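Local coordinates for protein putative mandelate racemase (Zymomonas mobilis, PDB 2OX4) that binds a magnesium ion in an enolase-superfamily barrel and is probably a lyase, perhaps a dehydratase, of the mandelate racemase group, at residues Arg127-Gln132 and Ala164-Val169; Asp168-Asp173 and Val214-His219; His172-Ser177 and Ile192-Glu197; Tyr240-Thr245 and Leu263-Arg268. One frame throughout, in Å; residues are numbered along the deposited sequence.

Contact 1: residues Arg127-Gln132 and Ala164-Val169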
# COMPACT_ATOMS: atom_id res chain seq x y z
N ARG C 127 1.26 10.30 -38.67
CA ARG C 127 -0.17 10.59 -38.62
C ARG C 127 -0.44 11.91 -37.91
O ARG C 127 0.21 12.22 -36.91
CB ARG C 127 -0.91 9.46 -37.91
CG ARG C 127 -2.41 9.60 -37.96
CD ARG C 127 -3.11 8.50 -37.18
NE ARG C 127 -4.56 8.61 -37.35
CZ ARG C 127 -5.46 8.09 -36.53
NH1 ARG C 127 -5.09 7.40 -35.45
NH2 ARG C 127 -6.75 8.26 -36.78
N VAL C 128 -1.38 12.69 -38.42
CA VAL C 128 -1.68 14.02 -37.89
C VAL C 128 -3.17 14.15 -37.59
O VAL C 128 -4.01 13.60 -38.31
CB VAL C 128 -1.27 15.15 -38.88
CG1 VAL C 128 -1.46 16.50 -38.25
CG2 VAL C 128 0.19 14.99 -39.32
N TYR C 129 -3.51 14.86 -36.51
CA TYR C 129 -4.89 15.30 -36.30
C TYR C 129 -5.07 16.80 -36.42
O TYR C 129 -4.16 17.58 -36.12
CB TYR C 129 -5.48 14.74 -34.98
CG TYR C 129 -4.98 15.32 -33.66
CD1 TYR C 129 -5.49 16.52 -33.14
CD2 TYR C 129 -4.06 14.62 -32.88
CE1 TYR C 129 -5.05 17.04 -31.92
CE2 TYR C 129 -3.63 15.12 -31.65
CZ TYR C 129 -4.14 16.31 -31.17
OH TYR C 129 -3.71 16.77 -29.95
N ALA C 130 -6.25 17.20 -36.89
CA ALA C 130 -6.62 18.60 -36.98
C ALA C 130 -7.14 19.08 -35.62
O ALA C 130 -8.18 18.60 -35.15
CB ALA C 130 -7.71 18.76 -38.05
N SER C 131 -6.45 20.06 -35.04
CA SER C 131 -6.62 20.40 -33.64
C SER C 131 -7.39 21.69 -33.38
O SER C 131 -7.07 22.73 -33.96
CB SER C 131 -5.26 20.50 -32.94
OG SER C 131 -5.45 20.64 -31.54
N GLN C 132 -8.35 21.59 -32.45
CA GLN C 132 -9.11 22.71 -31.89
C GLN C 132 -10.14 23.23 -32.90
O GLN C 132 -10.14 24.41 -33.26
CB GLN C 132 -8.21 23.85 -31.34
CG GLN C 132 -7.04 23.39 -30.42
CD GLN C 132 -7.47 22.80 -29.08
OE1 GLN C 132 -8.66 22.73 -28.76
NE2 GLN C 132 -6.49 22.39 -28.26
N ALA C 164 -8.32 12.20 -38.25
CA ALA C 164 -8.53 12.45 -36.83
C ALA C 164 -8.69 13.94 -36.59
O ALA C 164 -8.06 14.77 -37.27
CB ALA C 164 -7.35 11.89 -36.01
N VAL C 165 -9.53 14.27 -35.62
CA VAL C 165 -9.75 15.65 -35.21
C VAL C 165 -9.78 15.75 -33.68
O VAL C 165 -10.09 14.77 -33.00
CB VAL C 165 -11.10 16.20 -35.76
CG1 VAL C 165 -11.10 16.22 -37.30
CG2 VAL C 165 -12.28 15.37 -35.24
N LYS C 166 -9.48 16.94 -33.17
CA LYS C 166 -9.67 17.21 -31.74
C LYS C 166 -10.53 18.43 -31.50
O LYS C 166 -10.38 19.46 -32.16
CB LYS C 166 -8.33 17.37 -31.02
CG LYS C 166 -8.47 17.58 -29.50
CD LYS C 166 -7.10 17.56 -28.81
CE LYS C 166 -6.46 18.94 -28.75
NZ LYS C 166 -5.06 18.80 -28.21
N VAL C 167 -11.43 18.33 -30.53
CA VAL C 167 -12.38 19.40 -30.27
C VAL C 167 -12.62 19.53 -28.76
O VAL C 167 -12.68 18.52 -28.04
CB VAL C 167 -13.68 19.17 -31.05
CG1 VAL C 167 -14.33 17.83 -30.69
CG2 VAL C 167 -14.64 20.34 -30.89
N ASP C 168 -12.71 20.77 -28.29
CA ASP C 168 -13.22 21.09 -26.96
C ASP C 168 -14.71 21.40 -27.10
O ASP C 168 -15.08 22.43 -27.69
CB ASP C 168 -12.47 22.30 -26.38
CG ASP C 168 -12.89 22.64 -24.95
OD1 ASP C 168 -13.97 22.19 -24.48
OD2 ASP C 168 -12.14 23.38 -24.28
N VAL C 169 -15.54 20.51 -26.56
CA VAL C 169 -17.00 20.62 -26.73
C VAL C 169 -17.73 21.23 -25.52
O VAL C 169 -18.94 21.45 -25.58
CB VAL C 169 -17.64 19.27 -27.15
CG1 VAL C 169 -17.09 18.79 -28.49
CG2 VAL C 169 -17.43 18.19 -26.07

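Contact 2: residues Asp168-Asp173 and Val214-His219. With MG (magnesium ion), chain O.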
# COMPACT_ATOMS: atom_id res chain seq x y z
N ASP C 168 -12.71 20.77 -28.29
CA ASP C 168 -13.22 21.09 -26.96
C ASP C 168 -14.71 21.40 -27.10
O ASP C 168 -15.08 22.43 -27.69
CB ASP C 168 -12.47 22.30 -26.38
CG ASP C 168 -12.89 22.64 -24.95
OD1 ASP C 168 -13.97 22.19 -24.48
OD2 ASP C 168 -12.14 23.38 -24.28
N VAL C 169 -15.54 20.51 -26.56
CA VAL C 169 -17.00 20.62 -26.73
C VAL C 169 -17.73 21.23 -25.52
O VAL C 169 -18.94 21.45 -25.58
CB VAL C 169 -17.64 19.27 -27.15
CG1 VAL C 169 -17.09 18.79 -28.49
CG2 VAL C 169 -17.43 18.19 -26.07
N LEU C 170 -17.00 21.49 -24.43
CA LEU C 170 -17.61 22.04 -23.20
C LEU C 170 -17.36 23.52 -23.00
O LEU C 170 -18.12 24.18 -22.29
CB LEU C 170 -17.19 21.25 -21.94
CG LEU C 170 -17.59 19.77 -21.88
CD1 LEU C 170 -16.89 19.03 -20.72
CD2 LEU C 170 -19.10 19.58 -21.80
N ALA C 171 -16.31 24.05 -23.63
CA ALA C 171 -15.80 25.38 -23.30
C ALA C 171 -16.79 26.50 -23.62
O ALA C 171 -16.86 27.50 -22.90
CB ALA C 171 -14.48 25.64 -23.99
N HIS C 172 -17.54 26.33 -24.71
CA HIS C 172 -18.39 27.41 -25.22
C HIS C 172 -19.85 27.07 -25.08
O HIS C 172 -20.26 25.91 -25.26
CB HIS C 172 -18.05 27.72 -26.68
CG HIS C 172 -16.62 28.10 -26.89
ND1 HIS C 172 -15.64 27.18 -27.20
CD2 HIS C 172 -16.00 29.30 -26.80
CE1 HIS C 172 -14.48 27.80 -27.30
NE2 HIS C 172 -14.67 29.09 -27.06
N ASP C 173 -20.65 28.08 -24.74
CA ASP C 173 -22.11 27.93 -24.83
C ASP C 173 -22.57 27.89 -26.28
O ASP C 173 -21.76 28.01 -27.20
CB ASP C 173 -22.85 29.00 -23.99
CG ASP C 173 -22.70 30.43 -24.53
OD1 ASP C 173 -22.97 31.37 -23.75
OD2 ASP C 173 -22.33 30.64 -25.72
N VAL C 214 -11.42 14.29 -27.52
CA VAL C 214 -12.12 15.31 -26.77
C VAL C 214 -11.19 16.02 -25.79
O VAL C 214 -10.54 15.38 -24.96
CB VAL C 214 -13.38 14.72 -26.07
CG1 VAL C 214 -14.00 15.74 -25.11
CG2 VAL C 214 -14.42 14.27 -27.14
N GLU C 215 -11.12 17.35 -25.90
CA GLU C 215 -10.21 18.20 -25.15
C GLU C 215 -10.99 18.99 -24.09
O GLU C 215 -11.87 19.78 -24.44
CB GLU C 215 -9.52 19.15 -26.16
CG GLU C 215 -9.01 20.49 -25.65
CD GLU C 215 -7.65 20.38 -24.98
OE1 GLU C 215 -6.63 20.71 -25.62
OE2 GLU C 215 -7.60 19.98 -23.80
N ASN C 216 -10.71 18.78 -22.80
CA ASN C 216 -11.36 19.56 -21.74
C ASN C 216 -10.63 20.83 -21.28
O ASN C 216 -11.19 21.65 -20.52
CB ASN C 216 -11.71 18.68 -20.52
CG ASN C 216 -12.94 17.79 -20.75
OD1 ASN C 216 -13.45 17.17 -19.80
ND2 ASN C 216 -13.40 17.70 -21.98
N HIS C 217 -9.37 21.00 -21.71
CA HIS C 217 -8.57 22.19 -21.39
C HIS C 217 -8.36 22.45 -19.89
O HIS C 217 -8.13 23.59 -19.48
CB HIS C 217 -9.15 23.46 -22.05
CG HIS C 217 -8.61 23.74 -23.42
ND1 HIS C 217 -9.42 23.81 -24.54
CD2 HIS C 217 -7.35 23.97 -23.85
CE1 HIS C 217 -8.67 24.06 -25.60
NE2 HIS C 217 -7.42 24.17 -25.21
N GLY C 218 -8.46 21.41 -19.07
CA GLY C 218 -8.38 21.59 -17.62
C GLY C 218 -9.49 22.43 -17.00
O GLY C 218 -9.35 22.91 -15.87
N HIS C 219 -10.59 22.62 -17.74
CA HIS C 219 -11.74 23.40 -17.25
C HIS C 219 -12.62 22.60 -16.31
O HIS C 219 -13.29 23.15 -15.43
CB HIS C 219 -12.60 23.86 -18.44
CG HIS C 219 -11.92 24.85 -19.33
ND1 HIS C 219 -12.18 24.92 -20.68
CD2 HIS C 219 -11.01 25.81 -19.06
CE1 HIS C 219 -11.45 25.89 -21.21
NE2 HIS C 219 -10.72 26.44 -20.25
MG MG O . -4.53 20.79 -24.86
O HOH W 1 -13.66 22.60 -21.62
O HOH W 2 -14.68 19.27 -24.09
O HOH W 3 -5.53 21.10 -22.91
O HOH W 4 -4.50 23.15 -24.99
O HOH W 5 -3.72 21.03 -26.77

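Contact 3: residues His172-Ser177 and Ile192-Glu197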
# COMPACT_ATOMS: atom_id res chain seq x y z
N HIS C 172 -17.54 26.33 -24.71
CA HIS C 172 -18.39 27.41 -25.22
C HIS C 172 -19.85 27.07 -25.08
O HIS C 172 -20.26 25.91 -25.26
CB HIS C 172 -18.05 27.72 -26.68
CG HIS C 172 -16.62 28.10 -26.89
ND1 HIS C 172 -15.64 27.18 -27.20
CD2 HIS C 172 -16.00 29.30 -26.80
CE1 HIS C 172 -14.48 27.80 -27.30
NE2 HIS C 172 -14.67 29.09 -27.06
N ASP C 173 -20.65 28.08 -24.74
CA ASP C 173 -22.11 27.93 -24.83
C ASP C 173 -22.57 27.89 -26.28
O ASP C 173 -21.76 28.01 -27.20
CB ASP C 173 -22.85 29.00 -23.99
CG ASP C 173 -22.70 30.43 -24.53
OD1 ASP C 173 -22.97 31.37 -23.75
OD2 ASP C 173 -22.33 30.64 -25.72
N ARG C 174 -23.88 27.75 -26.48
CA ARG C 174 -24.44 27.62 -27.82
C ARG C 174 -24.37 28.90 -28.69
O ARG C 174 -24.61 28.84 -29.89
CB ARG C 174 -25.87 27.08 -27.74
CG ARG C 174 -25.98 25.58 -27.46
CD ARG C 174 -27.36 25.09 -27.85
NE ARG C 174 -27.60 23.66 -27.62
CZ ARG C 174 -28.17 23.16 -26.53
NH1 ARG C 174 -28.52 23.98 -25.54
NH2 ARG C 174 -28.38 21.86 -26.41
N ASN C 175 -24.01 30.03 -28.08
CA ASN C 175 -23.63 31.24 -28.83
C ASN C 175 -22.12 31.37 -29.08
O ASN C 175 -21.66 32.38 -29.61
CB ASN C 175 -24.13 32.52 -28.14
CG ASN C 175 -25.61 32.47 -27.80
OD1 ASN C 175 -26.01 32.91 -26.73
ND2 ASN C 175 -26.42 31.93 -28.71
N GLY C 176 -21.36 30.35 -28.66
CA GLY C 176 -19.91 30.36 -28.86
C GLY C 176 -19.15 31.24 -27.89
O GLY C 176 -18.03 31.64 -28.19
N SER C 177 -19.74 31.52 -26.73
CA SER C 177 -19.11 32.37 -25.71
C SER C 177 -18.65 31.54 -24.50
O SER C 177 -19.33 30.60 -24.10
CB SER C 177 -20.10 33.44 -25.25
OG SER C 177 -19.51 34.32 -24.31
N ILE C 192 -24.14 18.85 -20.23
CA ILE C 192 -23.90 17.52 -20.77
C ILE C 192 -24.48 17.39 -22.19
O ILE C 192 -23.81 16.91 -23.10
CB ILE C 192 -24.45 16.42 -19.82
CG1 ILE C 192 -23.81 16.53 -18.43
CG2 ILE C 192 -24.26 15.03 -20.42
CD1 ILE C 192 -22.29 16.22 -18.38
N LYS C 193 -25.72 17.86 -22.37
CA LYS C 193 -26.39 17.80 -23.67
C LYS C 193 -25.63 18.57 -24.75
O LYS C 193 -25.47 18.07 -25.86
CB LYS C 193 -27.83 18.30 -23.57
CG LYS C 193 -28.64 18.17 -24.86
CD LYS C 193 -30.02 17.57 -24.63
CE LYS C 193 -31.09 18.64 -24.62
NZ LYS C 193 -31.28 19.21 -23.25
N ILE C 194 -25.18 19.78 -24.42
CA ILE C 194 -24.38 20.62 -25.34
C ILE C 194 -23.12 19.87 -25.81
O ILE C 194 -22.82 19.82 -27.01
CB ILE C 194 -24.02 21.98 -24.71
CG1 ILE C 194 -25.24 22.91 -24.67
CG2 ILE C 194 -22.92 22.68 -25.48
CD1 ILE C 194 -25.08 24.11 -23.76
N GLY C 195 -22.40 19.27 -24.87
CA GLY C 195 -21.22 18.49 -25.21
C GLY C 195 -21.54 17.26 -26.04
O GLY C 195 -20.89 17.03 -27.06
N VAL C 196 -22.53 16.49 -25.62
CA VAL C 196 -22.95 15.29 -26.33
C VAL C 196 -23.41 15.61 -27.77
O VAL C 196 -23.01 14.92 -28.71
CB VAL C 196 -24.08 14.53 -25.60
CG1 VAL C 196 -24.70 13.46 -26.50
CG2 VAL C 196 -23.55 13.86 -24.32
N GLU C 197 -24.22 16.66 -27.93
CA GLU C 197 -24.77 16.98 -29.26
C GLU C 197 -23.66 17.33 -30.26
O GLU C 197 -23.77 17.01 -31.44
CB GLU C 197 -25.85 18.08 -29.21
CG GLU C 197 -25.31 19.48 -28.97
CD GLU C 197 -26.40 20.54 -28.95
OE1 GLU C 197 -26.06 21.74 -29.08
OE2 GLU C 197 -27.58 20.18 -28.76

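Contact 4: residues Tyr240-Thr245 and Leu263-Arg268. With MG (magnesium ion), chain O.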
# COMPACT_ATOMS: atom_id res chain seq x y z
N TYR C 240 -8.99 11.41 -24.29
CA TYR C 240 -9.76 12.39 -23.52
C TYR C 240 -8.71 13.18 -22.76
O TYR C 240 -8.02 12.62 -21.88
CB TYR C 240 -10.67 11.61 -22.56
CG TYR C 240 -11.75 12.38 -21.81
CD1 TYR C 240 -12.31 13.56 -22.30
CD2 TYR C 240 -12.25 11.86 -20.60
CE1 TYR C 240 -13.32 14.24 -21.58
CE2 TYR C 240 -13.25 12.52 -19.88
CZ TYR C 240 -13.78 13.70 -20.38
OH TYR C 240 -14.77 14.32 -19.66
N GLU C 241 -8.55 14.45 -23.13
CA GLU C 241 -7.34 15.23 -22.81
C GLU C 241 -7.59 16.30 -21.74
O GLU C 241 -8.59 17.03 -21.79
CB GLU C 241 -6.77 15.90 -24.09
CG GLU C 241 -5.76 17.00 -23.80
CD GLU C 241 -5.15 17.64 -25.04
OE1 GLU C 241 -5.31 17.08 -26.14
OE2 GLU C 241 -4.49 18.70 -24.91
N GLU C 242 -6.65 16.40 -20.79
CA GLU C 242 -6.63 17.43 -19.75
C GLU C 242 -7.97 17.58 -19.03
O GLU C 242 -8.63 18.62 -19.09
CB GLU C 242 -6.14 18.77 -20.29
CG GLU C 242 -4.61 18.86 -20.46
CD GLU C 242 -4.07 20.21 -20.02
OE1 GLU C 242 -4.39 21.21 -20.69
OE2 GLU C 242 -3.34 20.28 -19.01
N ILE C 243 -8.37 16.52 -18.33
CA ILE C 243 -9.71 16.46 -17.77
C ILE C 243 -9.82 17.12 -16.39
O ILE C 243 -10.92 17.27 -15.85
CB ILE C 243 -10.22 15.02 -17.73
CG1 ILE C 243 -9.42 14.20 -16.71
CG2 ILE C 243 -10.11 14.39 -19.14
CD1 ILE C 243 -10.02 12.82 -16.43
N ASN C 244 -8.68 17.50 -15.82
CA ASN C 244 -8.68 18.20 -14.53
C ASN C 244 -7.40 19.03 -14.32
O ASN C 244 -6.67 19.31 -15.27
CB ASN C 244 -8.92 17.21 -13.38
CG ASN C 244 -7.72 16.31 -13.12
OD1 ASN C 244 -6.86 16.13 -13.99
ND2 ASN C 244 -7.64 15.77 -11.91
N THR C 245 -7.15 19.43 -13.08
CA THR C 245 -5.92 20.15 -12.76
C THR C 245 -4.80 19.11 -12.49
O THR C 245 -5.01 18.17 -11.72
CB THR C 245 -6.15 21.08 -11.55
OG1 THR C 245 -7.10 22.09 -11.92
CG2 THR C 245 -4.85 21.74 -11.09
N LEU C 263 -6.89 8.22 -21.39
CA LEU C 263 -6.64 9.57 -20.89
C LEU C 263 -5.34 10.15 -21.44
O LEU C 263 -4.34 9.43 -21.60
CB LEU C 263 -6.61 9.60 -19.36
CG LEU C 263 -7.89 9.11 -18.65
CD1 LEU C 263 -7.75 9.35 -17.13
CD2 LEU C 263 -9.10 9.87 -19.20
N ALA C 264 -5.36 11.45 -21.71
CA ALA C 264 -4.16 12.16 -22.19
C ALA C 264 -3.87 13.42 -21.38
O ALA C 264 -4.79 14.11 -20.92
CB ALA C 264 -4.31 12.53 -23.65
N SER C 265 -2.59 13.74 -21.23
CA SER C 265 -2.18 14.96 -20.53
C SER C 265 -0.70 15.21 -20.76
O SER C 265 0.05 14.28 -21.01
CB SER C 265 -2.40 14.82 -19.02
OG SER C 265 -2.24 16.08 -18.40
N GLY C 266 -0.28 16.47 -20.67
CA GLY C 266 1.14 16.73 -20.67
C GLY C 266 1.57 18.15 -20.88
O GLY C 266 2.69 18.48 -20.54
N GLU C 267 0.71 18.98 -21.46
CA GLU C 267 1.15 20.34 -21.77
C GLU C 267 1.38 21.16 -20.50
O GLU C 267 2.11 22.14 -20.53
CB GLU C 267 0.18 21.06 -22.70
CG GLU C 267 -1.16 21.41 -22.07
CD GLU C 267 -2.17 21.77 -23.12
OE1 GLU C 267 -2.75 20.83 -23.72
OE2 GLU C 267 -2.37 22.98 -23.36
N ARG C 268 0.77 20.74 -19.39
CA ARG C 268 1.04 21.39 -18.10
C ARG C 268 1.75 20.46 -17.10
O ARG C 268 1.55 20.54 -15.88
CB ARG C 268 -0.26 21.98 -17.54
CG ARG C 268 -0.63 23.30 -18.21
CD ARG C 268 -1.92 23.87 -17.64
NE ARG C 268 -3.08 23.18 -18.19
CZ ARG C 268 -4.32 23.67 -18.15
NH1 ARG C 268 -4.54 24.85 -17.58
NH2 ARG C 268 -5.31 22.98 -18.69
MG MG O . -4.53 20.79 -24.86
O HOH W 6 -1.27 18.65 -18.62
O HOH W 3 -5.53 21.10 -22.91
O HOH W 7 -6.22 14.40 -18.31
O HOH W 4 -4.50 23.15 -24.99
O HOH W 5 -3.72 21.03 -26.77

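Contact 1: residues Arg127-Gln132 and Ala164-Val169
Lys166 and Tyr129 cross obliquely, and this pair makes the main polar side-chain contact between the strands. The lysine starts with CG anti to the backbone N (chi1 -177°), passes alongside the CD1-CE1 side of the ring, with CB 3.4 Å from Tyr129 CE1, then bends at chi3 (89°) so that NZ donates to Tyr129 OH at 3.0 Å. Tyr129 directs its ring toward the neighbouring strand by placing CG in the crowded position, and its CB lies 3.6 Å from Ala164 CB. Farther along, Lys166 CE lies 3.4 Å from Ser131 OG, which bonds to Glu342, and 3.5 Å from Gln132 NE2, which bonds to Glu215. The ammonium has salt bridges to Glu241 and Glu342, and the phenol a further bond to Gln315. A leucine at Tyr129 would remove the hydroxyl and would probably leave Lys166 NZ less firmly placed beside the metal ligand Glu241. Parallel pairing runs through Ala130 N to Ala164 O, Lys166 N to Ala130 O and Gln132 N to Lys166 O. These are the two strands of a beta-alpha-beta crossover: helix 147-159 covers the Ala130 and Val165 face, while strands 341-344 and 211-215 continue the barrel wall.

Contact 2: residues Asp168-Asp173 and Val214-His219
With CG anti to the backbone N (chi1 -177°), the carboxylate of Asp168 swings across the end of strand 211-215, and His217 turns ND1 to meet it. ND1 donates to Asp168 OD2 over 2.8 Å, nearly straight at 170° and in the imidazole plane, using the oxygen's anti lone pair; carboxylate and ring planes lie 37° apart. OD1 accepts from Leu170 N, an Asx turn, and from Ala171 N, which extends it to an Asx motif. Water 1 lies within hydrogen-bonding distance of OD1, Asn216 O and His219 ND1; water 2 links Val169 N to Glu215 O. Glu215 bends at chi2, so its CD sits over the centre of the His217 ring, 3.7 Å above the plane, while OE1 binds magnesium at 2.2 Å. An alanine at Asp168 would take away the acceptors of ND1 and two loop amides, and is likely to loosen both ring and turn. Asp168 stands behind the second shell: it fixes the His217 ring, which lies against the metal ligand Glu215. With ND1 a donor, NE2 would carry the lone pair in the neutral ring, and the carboxylate would probably raise its basicity; magnesium-bound water 4 lies 3.1 Å from NE2.

Contact 3: residues His172-Ser177 and Ile192-Glu197
A type I turn from Asp173 to Gly176 faces one side of helix 189-206, with Arg174 and Ile194 closest at 7.4 Å between CA atoms. Asp173 OD2 braces the turn from within by accepting from Ser177 N at 2.9 Å, and Gly176, its last residue, has the positive phi (77°) that favours glycine. The two backbones meet through side chains, chiefly that of Arg174. Its chain is extended from CG to NE, reaching across to the helix, and chi4 (94°) turns the guanidinium so that one face lies on Ile194, whose CG1 sits over the centre, 3.5 Å from Arg174 CZ. Along the edge, Glu197 is gripped side-on: NE donates to OE1 at 2.9 Å, and NH2 to OE2 at 3.0 Å. The second bond is almost straight and in the guanidinium plane, yet the guanidinium and carboxylate planes stand 59° apart, so both nitrogens approach the oxygens from above the carboxylate. Arg174 NH1 has a second salt bridge, to Glu190 on the same helix, which also pairs with Lys193. This is a surface salt bridge across one beta-alpha unit of the TIM-type barrel, joining the loop after strand 164-167 to helix 189-206.

Contact 4: residues Tyr240-Thr245 and Leu263-Arg268
Strands 237-241 and 263-265 pair in parallel, with Ala264 N donating to Tyr240 O and Glu242 N to Ala264 O. They are neighbouring staves of the TIM-type barrel of the enolase superfamily, joined by the crossover through helix 250-258, and their C-terminal ends carry two of the three glutamates that bind magnesium. Glu241 reaches the ion with an extended chain and CG anti to the backbone N; Glu267 comes from the loop, its CG in the crowded position (chi1 70°), and the two cross at about a right angle. Glu241 OE2 and Glu267 OE1 each lie 2.1 Å from the metal, which probably offsets the repulsion between the two oxygens. Glu215 supplies the third carboxylate and three waters complete the site; Glu241 OE1 pairs with Lys166, and Glu267 OE2 bonds to Tyr44 OH. Glu242 stands in the second shell. Its carboxylate stacks nearly parallel on that of Glu267, their planes 11° apart, so Arg268 probably offsets the crowded negative charge. Arg268 grips the Glu242 carboxylate side-on, NH2 to OE1 and NE to OE2, and a neighbouring subunit sets Phe82 against the same guanidinium in a cation-pi contact. On the sheet face that carries Tyr240 and Leu263, these side chains lie side by side, and Ile243 CG2 of the following loop covers the Tyr240 ring. Metal-bound water 3 donates to Glu242 OE1 at only 2.5 Å.

Overall arrangement
Contacts 1, 2 and 4 are buried and follow the same barrel sheet: strand 164-167 of contact 1 neighbours strand 211-215 of contact 2, which in turn neighbours strand 237-241 of contact 4. Contact 3 lies at the surface, about 25 Å between its centre and that of the chain, and shares His172 and Asp173 with contact 2. Contacts 2 and 4 meet at one magnesium and share its three waters; contact 1 joins them through Lys166, a cation beside the metal carboxylates. Charge is thus spent differently: on metal binding and its second shell in the barrel mouth, but on a loop-to-helix salt bridge in contact 3.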